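Local coordinates for glideosome-associated protein 50 (Plasmodium falciparum 3D7, PDB 3TGH) that is a component of the glideosome complex and probably anchors it in the inner membrane complex for parasite gliding and host cell invasion, at residues 201-206 against 247-252; 232-237 against 255-260. One frame throughout, in Å; residues are numbered along the deposited sequence.

Contact 1 (201-206 against 247-252)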
loop_
_atom_site.group_PDB
_atom_site.type_symbol
_atom_site.label_atom_id
_atom_site.label_comp_id
_atom_site.label_asym_id
_atom_site.label_seq_id
_atom_site.Cartn_x
_atom_site.Cartn_y
_atom_site.Cartn_z
ATOM N N ILE A 201 -10.272 6.786 0.160
ATOM C CA ILE A 201 -11.706 6.928 0.018
ATOM C C ILE A 201 -12.200 7.891 1.102
ATOM O O ILE A 201 -12.947 8.828 0.818
ATOM C CB ILE A 201 -12.415 5.571 0.169
ATOM C CG1 ILE A 201 -12.032 4.640 -0.981
ATOM C CG2 ILE A 201 -13.942 5.764 0.248
ATOM C CD1 ILE A 201 -12.388 3.168 -0.734
ATOM N N TYR A 202 -11.770 7.645 2.342
ATOM C CA TYR A 202 -12.160 8.459 3.491
ATOM C C TYR A 202 -10.913 9.017 4.149
ATOM O O TYR A 202 -9.942 8.291 4.365
ATOM C CB TYR A 202 -12.931 7.624 4.508
ATOM C CG TYR A 202 -14.264 7.100 4.036
ATOM C CD1 TYR A 202 -15.198 7.940 3.427
ATOM C CD2 TYR A 202 -14.615 5.767 4.238
ATOM C CE1 TYR A 202 -16.428 7.453 3.010
ATOM C CE2 TYR A 202 -15.843 5.277 3.830
ATOM C CZ TYR A 202 -16.748 6.123 3.225
ATOM O OH TYR A 202 -17.961 5.624 2.818
ATOM N N SER A 203 -10.938 10.310 4.469
ATOM C CA SER A 203 -9.788 10.969 5.090
ATOM C C SER A 203 -10.200 12.274 5.762
ATOM O O SER A 203 -10.953 13.069 5.188
ATOM C CB SER A 203 -8.698 11.247 4.052
ATOM O OG SER A 203 -7.593 11.959 4.595
ATOM N N SER A 204 -9.681 12.488 6.968
ATOM C CA SER A 204 -9.823 13.767 7.664
ATOM C C SER A 204 -8.719 14.745 7.240
ATOM O O SER A 204 -8.718 15.904 7.668
ATOM C CB SER A 204 -9.790 13.562 9.184
ATOM O OG SER A 204 -10.773 12.633 9.608
ATOM N N GLY A 205 -7.794 14.280 6.400
ATOM C CA GLY A 205 -6.689 15.094 5.894
ATOM C C GLY A 205 -7.089 16.001 4.742
ATOM O O GLY A 205 -8.275 16.150 4.438
ATOM N N TYR A 206 -6.089 16.579 4.082
ATOM C CA TYR A 206 -6.306 17.680 3.125
ATOM C C TYR A 206 -7.287 17.365 1.992
ATOM O O TYR A 206 -8.174 18.169 1.692
ATOM C CB TYR A 206 -4.972 18.151 2.540
ATOM C CG TYR A 206 -5.099 19.363 1.648
ATOM C CD1 TYR A 206 -5.407 20.613 2.181
ATOM C CD2 TYR A 206 -4.923 19.265 0.271
ATOM C CE1 TYR A 206 -5.531 21.735 1.366
ATOM C CE2 TYR A 206 -5.046 20.383 -0.554
ATOM C CZ TYR A 206 -5.348 21.610 0.000
ATOM O OH TYR A 206 -5.469 22.714 -0.809
ATOM N N HIS A 247 -9.959 1.914 7.098
ATOM C CA HIS A 247 -9.303 2.779 6.136
ATOM C C HIS A 247 -8.108 3.385 6.845
ATOM O O HIS A 247 -8.258 4.113 7.826
ATOM C CB HIS A 247 -10.266 3.868 5.661
ATOM C CG HIS A 247 -11.486 3.332 4.984
ATOM N ND1 HIS A 247 -11.630 3.320 3.613
ATOM C CD2 HIS A 247 -12.607 2.760 5.487
ATOM C CE1 HIS A 247 -12.795 2.779 3.302
ATOM N NE2 HIS A 247 -13.409 2.435 4.422
ATOM N N ILE A 248 -6.915 3.058 6.372
ATOM C CA ILE A 248 -5.704 3.524 7.005
ATOM C C ILE A 248 -4.992 4.479 6.069
ATOM O O ILE A 248 -4.691 4.118 4.926
ATOM C CB ILE A 248 -4.775 2.356 7.347
ATOM C CG1 ILE A 248 -5.424 1.446 8.397
ATOM C CG2 ILE A 248 -3.432 2.885 7.828
ATOM C CD1 ILE A 248 -4.622 0.199 8.705
ATOM N N THR A 249 -4.734 5.697 6.551
ATOM C CA THR A 249 -3.868 6.626 5.856
ATOM C C THR A 249 -2.478 6.555 6.481
ATOM O O THR A 249 -2.311 6.634 7.711
ATOM C CB THR A 249 -4.359 8.078 5.923
ATOM O OG1 THR A 249 -5.724 8.143 5.505
ATOM C CG2 THR A 249 -3.508 8.958 5.012
ATOM N N CYS A 250 -1.489 6.389 5.617
ATOM C CA CYS A 250 -0.098 6.307 6.017
ATOM C C CYS A 250 0.694 7.099 4.986
ATOM O O CYS A 250 1.426 6.536 4.169
ATOM C CB CYS A 250 0.327 4.840 6.097
ATOM S SG CYS A 250 1.947 4.576 6.800
ATOM N N GLY A 251 0.516 8.420 5.011
ATOM C CA GLY A 251 1.088 9.307 3.996
ATOM C C GLY A 251 2.148 10.269 4.504
ATOM O O GLY A 251 2.538 11.196 3.792
ATOM N N SER A 252 2.655 10.038 5.715
ATOM C CA SER A 252 3.604 10.973 6.321
ATOM C C SER A 252 5.025 10.394 6.426
ATOM O O SER A 252 5.728 10.612 7.411
ATOM C CB SER A 252 3.069 11.448 7.684
ATOM O OG SER A 252 2.995 10.391 8.631
HETATM O O HOH W 1 -9.921 5.202 2.495
HETATM O O HOH W 2 -7.787 6.412 5.206
HETATM O O HOH W 3 -6.306 10.640 6.483
#

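Contact 2 (232-237 against 255-260). With CO (cobalt (II) ion), chain G.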
loop_
_atom_site.group_PDB
_atom_site.type_symbol
_atom_site.label_atom_id
_atom_site.label_comp_id
_atom_site.label_asym_id
_atom_site.label_seq_id
_atom_site.Cartn_x
_atom_site.Cartn_y
_atom_site.Cartn_z
ATOM N N GLY A 232 -2.265 6.735 1.021
ATOM C CA GLY A 232 -1.350 7.795 1.402
ATOM C C GLY A 232 -1.952 9.103 0.939
ATOM O O GLY A 232 -3.094 9.409 1.278
ATOM N N HIS A 233 -1.184 9.856 0.161
ATOM C CA HIS A 233 -1.637 11.079 -0.507
ATOM C C HIS A 233 -1.778 12.243 0.461
ATOM O O HIS A 233 -1.128 13.267 0.296
ATOM C CB HIS A 233 -2.948 10.853 -1.265
ATOM C CG HIS A 233 -3.222 11.900 -2.290
ATOM N ND1 HIS A 233 -2.879 11.748 -3.617
ATOM C CD2 HIS A 233 -3.789 13.123 -2.181
ATOM C CE1 HIS A 233 -3.236 12.832 -4.284
ATOM N NE2 HIS A 233 -3.785 13.680 -3.435
ATOM N N ASP A 234 -2.645 12.088 1.452
ATOM C CA ASP A 234 -2.706 13.027 2.564
ATOM C C ASP A 234 -1.548 12.732 3.517
ATOM O O ASP A 234 -1.333 11.586 3.913
ATOM C CB ASP A 234 -4.057 12.930 3.273
ATOM C CG ASP A 234 -5.194 13.483 2.427
ATOM O OD1 ASP A 234 -4.946 14.416 1.632
ATOM O OD2 ASP A 234 -6.340 12.995 2.553
ATOM N N ASN A 235 -0.796 13.772 3.864
ATOM C CA ASN A 235 0.451 13.617 4.605
ATOM C C ASN A 235 0.210 13.579 6.102
ATOM O O ASN A 235 0.588 14.495 6.845
ATOM C CB ASN A 235 1.451 14.709 4.226
ATOM C CG ASN A 235 1.737 14.744 2.741
ATOM O OD1 ASN A 235 1.702 15.806 2.127
ATOM N ND2 ASN A 235 2.003 13.576 2.151
ATOM N N ASN A 236 -0.433 12.497 6.525
ATOM C CA ASN A 236 -0.774 12.275 7.918
ATOM C C ASN A 236 -0.989 10.790 8.150
ATOM O O ASN A 236 -0.890 9.977 7.209
ATOM C CB ASN A 236 -2.021 13.088 8.309
ATOM C CG ASN A 236 -3.243 12.732 7.482
ATOM O OD1 ASN A 236 -3.592 13.442 6.543
ATOM N ND2 ASN A 236 -3.902 11.635 7.831
ATOM N N MET A 237 -1.252 10.434 9.400
ATOM C CA MET A 237 -1.645 9.075 9.742
ATOM C C MET A 237 -3.071 9.120 10.257
ATOM O O MET A 237 -3.461 10.072 10.943
ATOM C CB MET A 237 -0.699 8.485 10.794
ATOM C CG MET A 237 0.720 8.266 10.260
ATOM S SD MET A 237 1.877 7.497 11.437
ATOM C CE MET A 237 1.688 8.554 12.849
ATOM N N MET A 255 6.810 14.012 5.040
ATOM C CA MET A 255 6.195 15.330 5.233
ATOM C C MET A 255 4.981 15.218 6.109
ATOM O O MET A 255 4.341 14.170 6.172
ATOM C CB MET A 255 5.703 15.913 3.903
ATOM C CG MET A 255 6.737 16.069 2.826
ATOM S SD MET A 255 5.956 16.629 1.299
ATOM C CE MET A 255 5.037 15.168 0.799
ATOM N N SER A 256 4.635 16.337 6.732
ATOM C CA SER A 256 3.474 16.439 7.589
ATOM C C SER A 256 2.637 17.641 7.168
ATOM O O SER A 256 3.166 18.732 6.958
ATOM C CB SER A 256 3.915 16.630 9.039
ATOM O OG SER A 256 2.811 16.991 9.860
ATOM N N GLN A 257 1.335 17.436 7.032
ATOM C CA GLN A 257 0.405 18.552 6.947
ATOM C C GLN A 257 -0.564 18.385 8.109
ATOM O O GLN A 257 -1.019 17.265 8.391
ATOM C CB GLN A 257 -0.286 18.630 5.582
ATOM C CG GLN A 257 -1.039 17.394 5.177
ATOM C CD GLN A 257 -1.318 17.299 3.673
ATOM O OE1 GLN A 257 -1.967 16.361 3.226
ATOM N NE2 GLN A 257 -0.833 18.268 2.900
ATOM N N GLY A 258 -0.851 19.503 8.776
ATOM C CA GLY A 258 -1.452 19.530 10.115
ATOM C C GLY A 258 -2.789 18.838 10.287
ATOM O O GLY A 258 -3.188 18.031 9.458
ATOM N N LYS A 259 -3.494 19.172 11.367
ATOM C CA LYS A 259 -4.696 18.417 11.763
ATOM C C LYS A 259 -5.921 18.583 10.845
ATOM O O LYS A 259 -6.852 17.768 10.905
ATOM C CB LYS A 259 -5.068 18.706 13.229
ATOM C CG LYS A 259 -4.667 17.597 14.213
ATOM C CD LYS A 259 -3.153 17.357 14.277
ATOM C CE LYS A 259 -2.834 16.165 15.173
ATOM N NZ LYS A 259 -1.415 15.726 15.084
ATOM N N SER A 260 -5.912 19.620 10.003
ATOM C CA SER A 260 -7.027 19.920 9.090
ATOM C C SER A 260 -8.264 20.370 9.871
ATOM O O SER A 260 -8.171 20.684 11.061
ATOM C CB SER A 260 -7.358 18.710 8.203
ATOM O OG SER A 260 -8.190 19.080 7.119
HETATM CO CO CO G . -4.978 15.375 -4.134
HETATM O O HOH W 4 -3.396 16.258 -4.999
HETATM O O HOH W 5 -5.085 14.487 -6.416
HETATM O O HOH W 6 -4.899 16.523 -2.145
HETATM O O HOH W 7 -7.090 14.287 -3.789
#

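Contact 1 (201-206 against 247-252)
Three groups grip the hydroxyl of Ser-203, and one of them is a water that leads across to Thr-249. This water donates to Ser-203 OG at 2.6 Å and also hydrogen-bonds Thr-249 OG1, 2.7 Å away. Gly-205 N donates to Ser-203 OG over 2.9 Å, making an ST turn, and the carboxylate of Asp-234 is the third partner. A second water bonds Thr-249 OG1 and donates to Tyr-202 O at 3.0 Å, so the threonine hydroxyl holds two of the three waters that bridge loop and strand. A third water sits at His-247: it accepts from Tyr-202 N and hydrogen-bonds His-247 ND1 at 2.8 Å, fixing the imidazole on that side.

Direct packing is carried by the rings. Tyr-202 turns an edge to the face of His-247 in a T-shaped pair, planes at 66°, with Tyr-202 CD2 over the middle of the imidazole and 3.5 Å from His-247 NE2. A chi1 of -61° sets His-247 CG anti to its carbonyl carbon, its CB pointing toward the loop. Ile-201 backs the pair twice: its CG2 covers the centre of one tyrosine face, while CD1 meets the imidazole edge, 4.1 Å from His-247 CE1.

Bridging waters and a ring pair thus join the loop between strand 192-196 and helix 211-216 to strand 245-250, a central strand of the calcineurin-like phosphoesterase sheet between 228-231 and 237-242, with the Thr-249 side chain about 7 Å from that of the metal ligand His-233. Leu-218 of helix 218-223 touches the side chains of both Tyr-202 and His-247, and Ile-240 packs on Tyr-202.

Contact 2 (232-237 against 255-260)
The side-chain amide of Asn-235 lies between Met-255 and Gln-257, which approach from opposite sides of its plane. The methyl end of Met-255 reaches both polar atoms, with CE 3.6 Å from Asn-235 OD1 and 3.7 Å from Asn-235 ND2; ND2 itself bonds the carbonyl of Gly-251. From the other side comes the Gln-257 amide, its plane turned 43° from that of Asn-235 and its chain crossing at about a right angle.

The backbone of Asn-235 is clasped by the same glutamine. Gln-257 N donates to Asn-235 O at 3.0 Å, and Asn-235 N returns a nearly straight bond to Gln-257 OE1 at 2.9 Å. That donor stands well above the glutamine carbonyl plane. Gln-257 CG is set between its own N and carbonyl carbon (chi1 57°), and from there an extended chain carries the amide to the backbone N of Asn-235. Asn-235, the centre of an inverse gamma turn, thus has its N and O both bonded to Gln-257.

Earlier in the turn, His-233, a ligand of the second metal cation of this metallophosphoesterase-type protein, binds a cobalt(II) ion through NE2 at 2.2 Å together with four waters, one of them in the plane of the ring. Asp-198 hydrogen-bonds His-233 ND1, a second-shell partner that helps orient the imidazole.

The 232-237 turn joins strand 228-231 to strand 237-242, while 255-260 belongs to the loop leading from strand 245-250 to strand 267-271.

In the fold
The two contacts adjoin, their centres about 7 Å apart, and their segments alternate along the chain: 201-206, 232-237, 247-252, then 255-260. Two side-chain hydrogen bonds join them, from the Ser-203 loop to the 232-237 turn and from Asn-235 to the end of the 247-252 segment. All four segments belong to strand 245-250 or to loops around the seven-stranded mixed sheet that runs from 128-136 to 267-271. Contact 1 is buried, whereas contact 2 is partly buried and carries a metal ligand. They tie neighbouring loops together beside the metal site, at the end of strand 228-231 in the calcineurin-like phosphoesterase fold, although in this protein the role of the metal is unclear.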